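Local coordinates for solute Binding Protein, BlMnBP1 in complex with mannotriose (Bifidobacterium, PDB 6FUV) that binds beta-mannotriose and probably delivers manno-oligosaccharides to an ABC transporter that takes them into the cell, at residues Q189-N194 with A226-L231; W269-M274 with V284-F289; K200-I205 with D374-I379. All coordinates share one frame; numbering follows the deposited sequence.

Interaction 1 (Q189-N194 with A226-L231); sequences QYIGGN and AVYKTL. With BMA (beta-D-mannopyranose), chain B.
Ile191 and Val227 press methyl groups together where the turn 189-194 lies against helix 223-236. The bump on the turn is a methyl: Ile191 CG2 enters the notch between Val227 and Tyr228, 3.9 Å from Val227 CG1 and 3.5 Å from Tyr228 CZ. It meets the phenol end of the tyrosine obliquely. Ile191 CG2 comes to 3.4 Å from Tyr228 OH, and CD1 touches the same oxygen more loosely. Ile191 takes a less common first torsion: CG1 sits between the backbone N and the carbonyl carbon (chi1 65°), which turns CG2 to the helix. In return, the valine fork straddles Tyr190 CB, whose distances are 4.0 Å to Val227 CG1 and 3.9 Å to Val227 CG2. Beta-branching suits both aliphatic residues, since it sets two blunt methyls close to the backbone. The ring of Tyr190 leads away, and its hydroxyl bonds Gly135 O. The Tyr228 hydroxyl bonds Asp188, just before the turn. On the far side of the turn, Gln189 NE2 donates to O2 of the chain B mannose at 3.2 Å, while its OE1 is paired with Ser134. No hydrogen bond joins the segments, so buried apolar packing holds the sugar-binding turn to the helix, and the tyrosine hydroxyls find their polar partners elsewhere.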
# COMPACT_ATOMS: atom_id res chain seq x y z
N GLN A 189 -3.20 1.77 6.97
CA GLN A 189 -3.16 2.68 5.83
C GLN A 189 -4.29 3.69 5.87
O GLN A 189 -4.24 4.68 5.16
CB GLN A 189 -3.20 1.86 4.52
CG GLN A 189 -2.09 0.92 4.36
CD GLN A 189 -2.09 0.15 3.10
OE1 GLN A 189 -2.92 0.33 2.23
NE2 GLN A 189 -1.10 -0.69 2.96
N TYR A 190 -5.27 3.48 6.72
CA TYR A 190 -6.48 4.25 6.74
C TYR A 190 -6.49 5.31 7.84
O TYR A 190 -7.37 6.19 7.85
CB TYR A 190 -7.68 3.31 6.92
CG TYR A 190 -7.84 2.30 5.84
CD1 TYR A 190 -7.19 1.11 5.92
CD2 TYR A 190 -8.63 2.53 4.73
CE1 TYR A 190 -7.31 0.14 4.93
CE2 TYR A 190 -8.75 1.60 3.72
CZ TYR A 190 -8.10 0.38 3.84
OH TYR A 190 -8.22 -0.55 2.87
N ILE A 191 -5.47 5.32 8.72
CA ILE A 191 -5.64 6.07 9.97
C ILE A 191 -5.25 7.54 9.89
O ILE A 191 -5.44 8.27 10.85
CB ILE A 191 -4.85 5.41 11.12
CG1 ILE A 191 -3.34 5.46 10.86
CG2 ILE A 191 -5.33 3.99 11.27
CD1 ILE A 191 -2.50 5.19 12.07
N GLY A 192 -4.63 7.98 8.81
CA GLY A 192 -4.22 9.35 8.67
C GLY A 192 -5.23 10.19 7.88
O GLY A 192 -6.31 10.52 8.37
N GLY A 193 -4.90 10.49 6.65
CA GLY A 193 -5.78 11.29 5.83
C GLY A 193 -7.18 10.73 5.73
O GLY A 193 -8.14 11.49 5.80
N ASN A 194 -7.31 9.43 5.49
CA ASN A 194 -8.64 8.86 5.35
C ASN A 194 -9.50 9.16 6.58
O ASN A 194 -10.68 9.53 6.46
CB ASN A 194 -8.54 7.35 5.15
CG ASN A 194 -8.01 6.96 3.80
OD1 ASN A 194 -6.84 7.12 3.50
ND2 ASN A 194 -8.87 6.34 3.02
N ALA A 226 -11.59 5.00 15.00
CA ALA A 226 -12.74 4.54 14.24
C ALA A 226 -12.34 3.49 13.22
O ALA A 226 -13.12 2.59 12.89
CB ALA A 226 -13.42 5.73 13.55
N VAL A 227 -11.14 3.64 12.67
CA VAL A 227 -10.62 2.66 11.73
C VAL A 227 -10.54 1.29 12.39
O VAL A 227 -11.13 0.32 11.92
CB VAL A 227 -9.25 3.11 11.20
CG1 VAL A 227 -8.59 1.90 10.51
CG2 VAL A 227 -9.38 4.25 10.29
N TYR A 228 -9.81 1.19 13.47
CA TYR A 228 -9.60 -0.11 14.07
C TYR A 228 -10.87 -0.62 14.74
O TYR A 228 -11.11 -1.83 14.77
CB TYR A 228 -8.47 -0.01 15.06
CG TYR A 228 -7.16 0.40 14.45
CD1 TYR A 228 -6.54 -0.37 13.49
CD2 TYR A 228 -6.53 1.57 14.85
CE1 TYR A 228 -5.32 0.04 12.94
CE2 TYR A 228 -5.34 1.97 14.31
CZ TYR A 228 -4.74 1.21 13.35
OH TYR A 228 -3.53 1.65 12.88
N LYS A 229 -11.78 0.28 15.16
CA LYS A 229 -13.07 -0.19 15.67
C LYS A 229 -13.90 -0.85 14.58
O LYS A 229 -14.69 -1.75 14.85
CB LYS A 229 -13.84 0.97 16.30
CG LYS A 229 -15.09 0.54 16.99
CD LYS A 229 -15.67 1.65 17.92
CE LYS A 229 -17.03 1.23 18.54
NZ LYS A 229 -18.00 0.87 17.50
N THR A 230 -13.76 -0.40 13.34
CA THR A 230 -14.51 -1.02 12.25
C THR A 230 -14.16 -2.50 12.17
O THR A 230 -15.05 -3.34 12.11
CB THR A 230 -14.21 -0.33 10.93
OG1 THR A 230 -14.73 1.01 10.86
CG2 THR A 230 -14.85 -1.13 9.79
N LEU A 231 -12.86 -2.82 12.18
CA LEU A 231 -12.38 -4.20 12.22
C LEU A 231 -12.87 -4.91 13.46
O LEU A 231 -13.47 -5.98 13.35
CB LEU A 231 -10.86 -4.23 12.16
CG LEU A 231 -10.20 -5.58 12.32
CD1 LEU A 231 -10.84 -6.60 11.42
CD2 LEU A 231 -8.74 -5.54 12.05
C1 BMA B . 1.09 -2.73 -0.85
C2 BMA B . 0.29 -1.45 -1.06
C3 BMA B . 1.14 -0.20 -0.76
C4 BMA B . 1.85 -0.41 0.62
C5 BMA B . 2.61 -1.71 0.62
C6 BMA B . 3.36 -1.96 1.92
O2 BMA B . -0.82 -1.49 -0.13
O3 BMA B . 0.40 1.05 -0.77
O4 BMA B . 2.74 0.62 0.87
O5 BMA B . 1.68 -2.76 0.43
O6 BMA B . 2.43 -2.18 2.95

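Interaction 2 (W269-M274 with V284-F289); sequences WAVPQM and VQYMPF. With BMA (beta-D-mannopyranose), chain C; BMA (beta-D-mannopyranose), chain D; BMA (beta-D-mannopyranose), chain B.
Val271 and Tyr286 mark one point where the backbones come together, their CA atoms 6.7 Å apart; Met274 and Val284 mark the next. Helix 270-274 runs nearly antiparallel to strand 284-288, at 168°, and the axes of these short segments approach to 8.3 Å, a spacing bridged mainly by side chains. Val271 CG2 lodges against the root of Tyr286, 3.6 Å from its CB and about as close to CG and CD1, with the two side chains crossing near a right angle. Tyrosine suits, apolar here while its hydroxyl lies beyond, bonded to Thr133. One turn later Met274 CB meets Val284 CG1 at 4.0 Å, and the rest of the methionine heads away toward Trp249 and Met256. Compact valines suit this buried helix-on-sheet layer, setting methyls close to both backbones. Strand 261-264, helix 270-275 and strand 284-288 follow one another as a beta-alpha-beta crossover, with strand 135-139 antiparallel between the two strands, within one lobe of the periplasmic-binding-protein fold. The helix turns its other side to the glycan. Trp269 offers an indole face to the chain C mannose, whose C5 stands 3.4 Å above the ring plane, as in sugar-aromatic CH-pi contacts; Ala270 CB backs the opposite face. An alanine in place of Trp269 would probably deprive this mannose of its apolar platform and leave the Gln273 amide without the indole edge that flanks it. That amide uses both ends on the chain D mannose: Gln273 OE1 accepts from O2 at 2.6 Å, while Gln273 NE2 donates to O3 at 2.9 Å, almost straight at 169°.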
# COMPACT_ATOMS: atom_id res chain seq x y z
N TRP A 269 -4.93 -1.26 -5.54
CA TRP A 269 -4.14 -2.23 -6.29
C TRP A 269 -4.84 -3.56 -6.32
O TRP A 269 -4.65 -4.32 -7.25
CB TRP A 269 -2.76 -2.35 -5.65
CG TRP A 269 -2.86 -2.83 -4.26
CD1 TRP A 269 -2.94 -2.08 -3.14
CD2 TRP A 269 -2.98 -4.19 -3.83
NE1 TRP A 269 -3.04 -2.88 -2.02
CE2 TRP A 269 -3.09 -4.19 -2.42
CE3 TRP A 269 -2.98 -5.42 -4.50
CZ2 TRP A 269 -3.19 -5.37 -1.66
CZ3 TRP A 269 -3.10 -6.57 -3.75
CH2 TRP A 269 -3.22 -6.54 -2.35
N ALA A 270 -5.66 -3.86 -5.33
CA ALA A 270 -6.34 -5.15 -5.27
C ALA A 270 -7.53 -5.29 -6.21
O ALA A 270 -7.97 -6.42 -6.46
CB ALA A 270 -6.84 -5.41 -3.86
N VAL A 271 -8.04 -4.21 -6.77
CA VAL A 271 -9.31 -4.31 -7.50
C VAL A 271 -9.10 -5.07 -8.81
O VAL A 271 -9.78 -6.07 -9.05
CB VAL A 271 -9.93 -2.93 -7.74
CG1 VAL A 271 -11.26 -3.05 -8.52
CG2 VAL A 271 -10.18 -2.21 -6.40
N PRO A 272 -8.15 -4.70 -9.66
CA PRO A 272 -8.01 -5.49 -10.89
C PRO A 272 -7.68 -6.95 -10.62
O PRO A 272 -8.12 -7.80 -11.40
CB PRO A 272 -6.90 -4.75 -11.67
CG PRO A 272 -6.24 -3.82 -10.65
CD PRO A 272 -7.35 -3.47 -9.69
N GLN A 273 -6.91 -7.26 -9.57
CA GLN A 273 -6.55 -8.64 -9.31
C GLN A 273 -7.80 -9.47 -9.05
O GLN A 273 -7.87 -10.64 -9.41
CB GLN A 273 -5.59 -8.76 -8.10
CG GLN A 273 -4.25 -8.06 -8.23
CD GLN A 273 -3.26 -8.37 -7.13
OE1 GLN A 273 -3.37 -9.33 -6.41
NE2 GLN A 273 -2.25 -7.54 -7.03
N MET A 274 -8.80 -8.88 -8.39
CA MET A 274 -10.02 -9.61 -8.11
C MET A 274 -11.04 -9.51 -9.23
O MET A 274 -11.82 -10.44 -9.40
CB MET A 274 -10.59 -9.11 -6.80
CG MET A 274 -9.66 -9.39 -5.62
SD MET A 274 -10.31 -8.94 -4.03
CE MET A 274 -8.91 -9.30 -2.98
N VAL A 284 -17.08 -6.55 -9.15
CA VAL A 284 -16.03 -6.20 -8.20
C VAL A 284 -15.75 -4.71 -8.35
O VAL A 284 -15.26 -4.25 -9.38
CB VAL A 284 -14.77 -7.04 -8.44
CG1 VAL A 284 -13.77 -6.68 -7.38
CG2 VAL A 284 -15.10 -8.50 -8.50
N GLN A 285 -16.03 -3.96 -7.30
CA GLN A 285 -15.97 -2.52 -7.28
C GLN A 285 -15.09 -2.06 -6.13
O GLN A 285 -14.62 -2.84 -5.32
CB GLN A 285 -17.37 -1.92 -7.13
CG GLN A 285 -18.29 -2.25 -8.27
CD GLN A 285 -17.96 -1.50 -9.51
OE1 GLN A 285 -17.62 -0.34 -9.46
NE2 GLN A 285 -18.04 -2.17 -10.65
N TYR A 286 -14.91 -0.76 -6.05
CA TYR A 286 -14.01 -0.16 -5.07
C TYR A 286 -14.68 1.05 -4.47
O TYR A 286 -15.06 1.95 -5.20
CB TYR A 286 -12.70 0.22 -5.77
CG TYR A 286 -11.63 0.78 -4.88
CD1 TYR A 286 -11.19 0.11 -3.78
CD2 TYR A 286 -11.05 2.00 -5.16
CE1 TYR A 286 -10.19 0.62 -2.99
CE2 TYR A 286 -10.09 2.54 -4.38
CZ TYR A 286 -9.64 1.85 -3.30
OH TYR A 286 -8.68 2.41 -2.50
N MET A 287 -14.82 1.06 -3.16
CA MET A 287 -15.42 2.17 -2.45
C MET A 287 -14.46 2.83 -1.46
O MET A 287 -13.54 2.20 -0.94
CB MET A 287 -16.68 1.75 -1.69
CG MET A 287 -16.57 0.59 -0.85
SD MET A 287 -18.05 0.32 0.19
CE MET A 287 -17.63 1.44 1.44
N PRO A 288 -14.72 4.10 -1.17
CA PRO A 288 -13.96 4.77 -0.11
C PRO A 288 -14.18 4.07 1.22
O PRO A 288 -15.23 3.48 1.46
CB PRO A 288 -14.53 6.18 -0.10
CG PRO A 288 -14.97 6.36 -1.53
CD PRO A 288 -15.57 5.05 -1.90
N PHE A 289 -13.14 4.05 2.03
CA PHE A 289 -13.30 3.51 3.35
C PHE A 289 -14.39 4.34 4.04
O PHE A 289 -14.41 5.57 3.92
CB PHE A 289 -11.96 3.53 4.11
CG PHE A 289 -12.06 2.92 5.50
CD1 PHE A 289 -11.87 1.59 5.69
CD2 PHE A 289 -12.33 3.67 6.57
CE1 PHE A 289 -11.97 1.04 6.89
CE2 PHE A 289 -12.47 3.08 7.80
CZ PHE A 289 -12.27 1.79 7.94
C1 BMA C . 0.52 -7.85 -2.02
C2 BMA C . 1.19 -7.46 -0.68
C3 BMA C . 0.77 -6.12 -0.30
C4 BMA C . 0.91 -5.08 -1.43
C5 BMA C . 0.29 -5.58 -2.73
C6 BMA C . 0.67 -4.71 -3.93
O2 BMA C . 2.58 -7.42 -0.80
O3 BMA C . 1.51 -5.74 0.85
O4 BMA C . 0.23 -3.85 -1.02
O5 BMA C . 0.83 -6.92 -3.00
O6 BMA C . 2.12 -4.61 -4.00
C1 BMA D . 0.19 -12.02 -5.08
C2 BMA D . -0.52 -10.69 -5.37
C3 BMA D . 0.25 -9.57 -4.64
C4 BMA D . 0.30 -9.90 -3.13
C5 BMA D . 0.87 -11.31 -2.91
C6 BMA D . 0.86 -11.76 -1.42
O1 BMA D . -0.52 -13.00 -5.72
O2 BMA D . -1.85 -10.70 -4.83
O3 BMA D . -0.33 -8.32 -4.94
O4 BMA D . 1.17 -9.03 -2.38
O5 BMA D . 0.14 -12.27 -3.71
O6 BMA D . 1.62 -12.95 -1.27
C1 BMA B . 1.09 -2.73 -0.85
C2 BMA B . 0.29 -1.45 -1.06
C3 BMA B . 1.14 -0.20 -0.76
C4 BMA B . 1.85 -0.41 0.62
C5 BMA B . 2.61 -1.71 0.62
C6 BMA B . 3.36 -1.96 1.92
O2 BMA B . -0.82 -1.49 -0.13
O3 BMA B . 0.40 1.05 -0.77
O4 BMA B . 2.74 0.62 0.87
O5 BMA B . 1.68 -2.76 0.43
O6 BMA B . 2.43 -2.18 2.95

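Interaction 3 (K200-I205 with D374-I379); sequences KFMNQI and DLFADI
A Met-aromatic contact joins two helices far apart in sequence: Met202, on the short helix 201-205, brings its sulfur obliquely up to the ring of Phe376, near the start of helix 375-383. Met202 SD is 4.9 Å from the centroid of the Phe376 ring and 49° off the normal, an approach in which the nearest ring atom is CZ, at 4.0 Å. A polarisable thioether suits such a place, being apolar enough for burial yet able to interact with the ring's electrons and its slightly positive C-H groups. The methionine is folded to get there: its first torsion sends CG anti to the backbone N, and bends at chi2 (80°) and chi3 (21°) curl the chain, the last being close to eclipsed and so probably somewhat strained. The backbone of the same residue supplies the shortest approach. Met202 O sits 3.1 Å from Phe376 CD2 and 3.2 Å from CE2, next to that one ring bond, oblique to the ring and off its plane. Phenylalanine is apt because its long flat side chain, pointed toward helix 201-205, can touch sulfur and carbonyl at once. Asn203 adds a looser touch, OD1 lying 4.4 Å from Phe376 CG, while its ND2 is bonded to Ala366 O. Helix 201-205 includes a wider pi-type turn, with Ile205 N making a weak bond to Lys200 O. A polyether, probably from the crystallisation liquor, is bound about 5 Å from the Met202 side chain. Around the contact, Phe376 also meets Trp420 of the C-terminal helix 409-426 edge-to-face, and Ile379 packs on that helix too, so helix 375-383 packs against both helix 201-205 and helix 409-426.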
# COMPACT_ATOMS: atom_id res chain seq x y z
N LYS A 200 -1.57 16.65 7.64
CA LYS A 200 -0.54 16.79 8.66
C LYS A 200 -0.65 15.80 9.81
O LYS A 200 0.22 15.81 10.71
CB LYS A 200 -0.57 18.18 9.26
CG LYS A 200 -0.26 19.29 8.27
CD LYS A 200 -0.05 20.60 8.99
CE LYS A 200 -0.51 21.74 8.10
NZ LYS A 200 0.43 21.89 7.00
N PHE A 201 -1.70 14.95 9.83
CA PHE A 201 -1.89 14.05 10.97
C PHE A 201 -0.77 13.02 11.10
O PHE A 201 -0.23 12.83 12.19
CB PHE A 201 -3.22 13.34 10.88
CG PHE A 201 -3.54 12.57 12.09
CD1 PHE A 201 -3.94 13.20 13.25
CD2 PHE A 201 -3.40 11.22 12.10
CE1 PHE A 201 -4.22 12.48 14.39
CE2 PHE A 201 -3.71 10.50 13.23
CZ PHE A 201 -4.09 11.13 14.37
N MET A 202 -0.38 12.38 10.01
CA MET A 202 0.54 11.25 10.12
C MET A 202 1.92 11.70 10.62
O MET A 202 2.42 11.21 11.64
CB MET A 202 0.64 10.53 8.78
CG MET A 202 1.50 9.27 8.77
SD MET A 202 0.77 7.73 9.39
CE MET A 202 -1.01 8.07 9.26
N ASN A 203 2.54 12.64 9.92
CA ASN A 203 3.93 12.97 10.15
C ASN A 203 4.14 14.19 11.04
O ASN A 203 5.27 14.42 11.49
CB ASN A 203 4.61 13.19 8.79
CG ASN A 203 4.71 11.89 7.96
OD1 ASN A 203 4.98 10.80 8.49
ND2 ASN A 203 4.46 12.01 6.66
N GLN A 204 3.09 14.93 11.39
CA GLN A 204 3.24 16.13 12.19
C GLN A 204 2.44 16.13 13.48
O GLN A 204 2.89 16.70 14.43
CB GLN A 204 2.86 17.36 11.39
CG GLN A 204 3.72 17.60 10.14
CD GLN A 204 3.44 18.94 9.50
OE1 GLN A 204 2.94 19.86 10.13
NE2 GLN A 204 3.78 19.07 8.24
N ILE A 205 1.29 15.48 13.53
CA ILE A 205 0.50 15.43 14.74
C ILE A 205 0.86 14.19 15.56
O ILE A 205 1.11 14.29 16.76
CB ILE A 205 -1.00 15.45 14.41
CG1 ILE A 205 -1.36 16.73 13.69
CG2 ILE A 205 -1.77 15.28 15.71
CD1 ILE A 205 -2.82 17.01 13.61
N ASP A 374 12.95 12.29 11.12
CA ASP A 374 13.12 10.98 11.70
C ASP A 374 12.24 10.75 12.93
O ASP A 374 12.20 9.63 13.43
CB ASP A 374 14.59 10.78 12.11
CG ASP A 374 15.53 10.78 10.95
OD1 ASP A 374 15.32 9.98 10.00
OD2 ASP A 374 16.50 11.58 10.98
N LEU A 375 11.55 11.78 13.43
CA LEU A 375 10.84 11.67 14.70
C LEU A 375 9.76 10.59 14.66
O LEU A 375 9.70 9.72 15.54
CB LEU A 375 10.23 13.02 15.07
CG LEU A 375 9.73 13.16 16.51
CD1 LEU A 375 10.79 12.77 17.56
CD2 LEU A 375 9.18 14.56 16.73
N PHE A 376 8.90 10.60 13.64
CA PHE A 376 7.89 9.55 13.56
C PHE A 376 8.53 8.17 13.55
O PHE A 376 8.08 7.28 14.27
CB PHE A 376 7.03 9.71 12.31
CG PHE A 376 5.86 8.76 12.24
CD1 PHE A 376 6.02 7.48 11.82
CD2 PHE A 376 4.60 9.17 12.58
CE1 PHE A 376 4.95 6.62 11.72
CE2 PHE A 376 3.51 8.30 12.50
CZ PHE A 376 3.71 7.02 12.07
N ALA A 377 9.55 7.96 12.72
CA ALA A 377 10.12 6.63 12.56
C ALA A 377 10.74 6.15 13.87
O ALA A 377 10.60 4.99 14.26
CB ALA A 377 11.16 6.64 11.42
N ASP A 378 11.37 7.05 14.61
CA ASP A 378 11.96 6.67 15.89
C ASP A 378 10.89 6.29 16.92
O ASP A 378 11.05 5.30 17.65
CB ASP A 378 12.82 7.81 16.44
CG ASP A 378 14.14 7.99 15.68
OD1 ASP A 378 14.48 7.11 14.85
OD2 ASP A 378 14.87 8.96 15.92
N ILE A 379 9.81 7.08 16.98
CA ILE A 379 8.71 6.77 17.89
C ILE A 379 8.11 5.43 17.55
O ILE A 379 7.81 4.61 18.43
CB ILE A 379 7.63 7.86 17.83
CG1 ILE A 379 8.14 9.17 18.40
CG2 ILE A 379 6.37 7.44 18.55
CD1 ILE A 379 7.42 10.33 17.77

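Interaction 1 lies between the other two, its centre about 17 Å from each. It touches interaction 2 through aromatic packing, Tyr190 CD2 against Phe289 CD1 at 3.5 Å, and interaction 3 where the methyl CE of Met202 rests 3.5 Å from Gly192 CA, a spot without a side chain to obstruct it. Interactions 2 and 3 stay apart, with centres about 29 Å from each other and nearest atoms about 12 Å. The glycan relates directly to interactions 1 and 2: Gln189 and Trp269 both approach the chain B mannose, and interaction 2 continues along the chain C and D sugars. Interaction 3 stands back, the Met202 side chain being about 11 Å from a mannose.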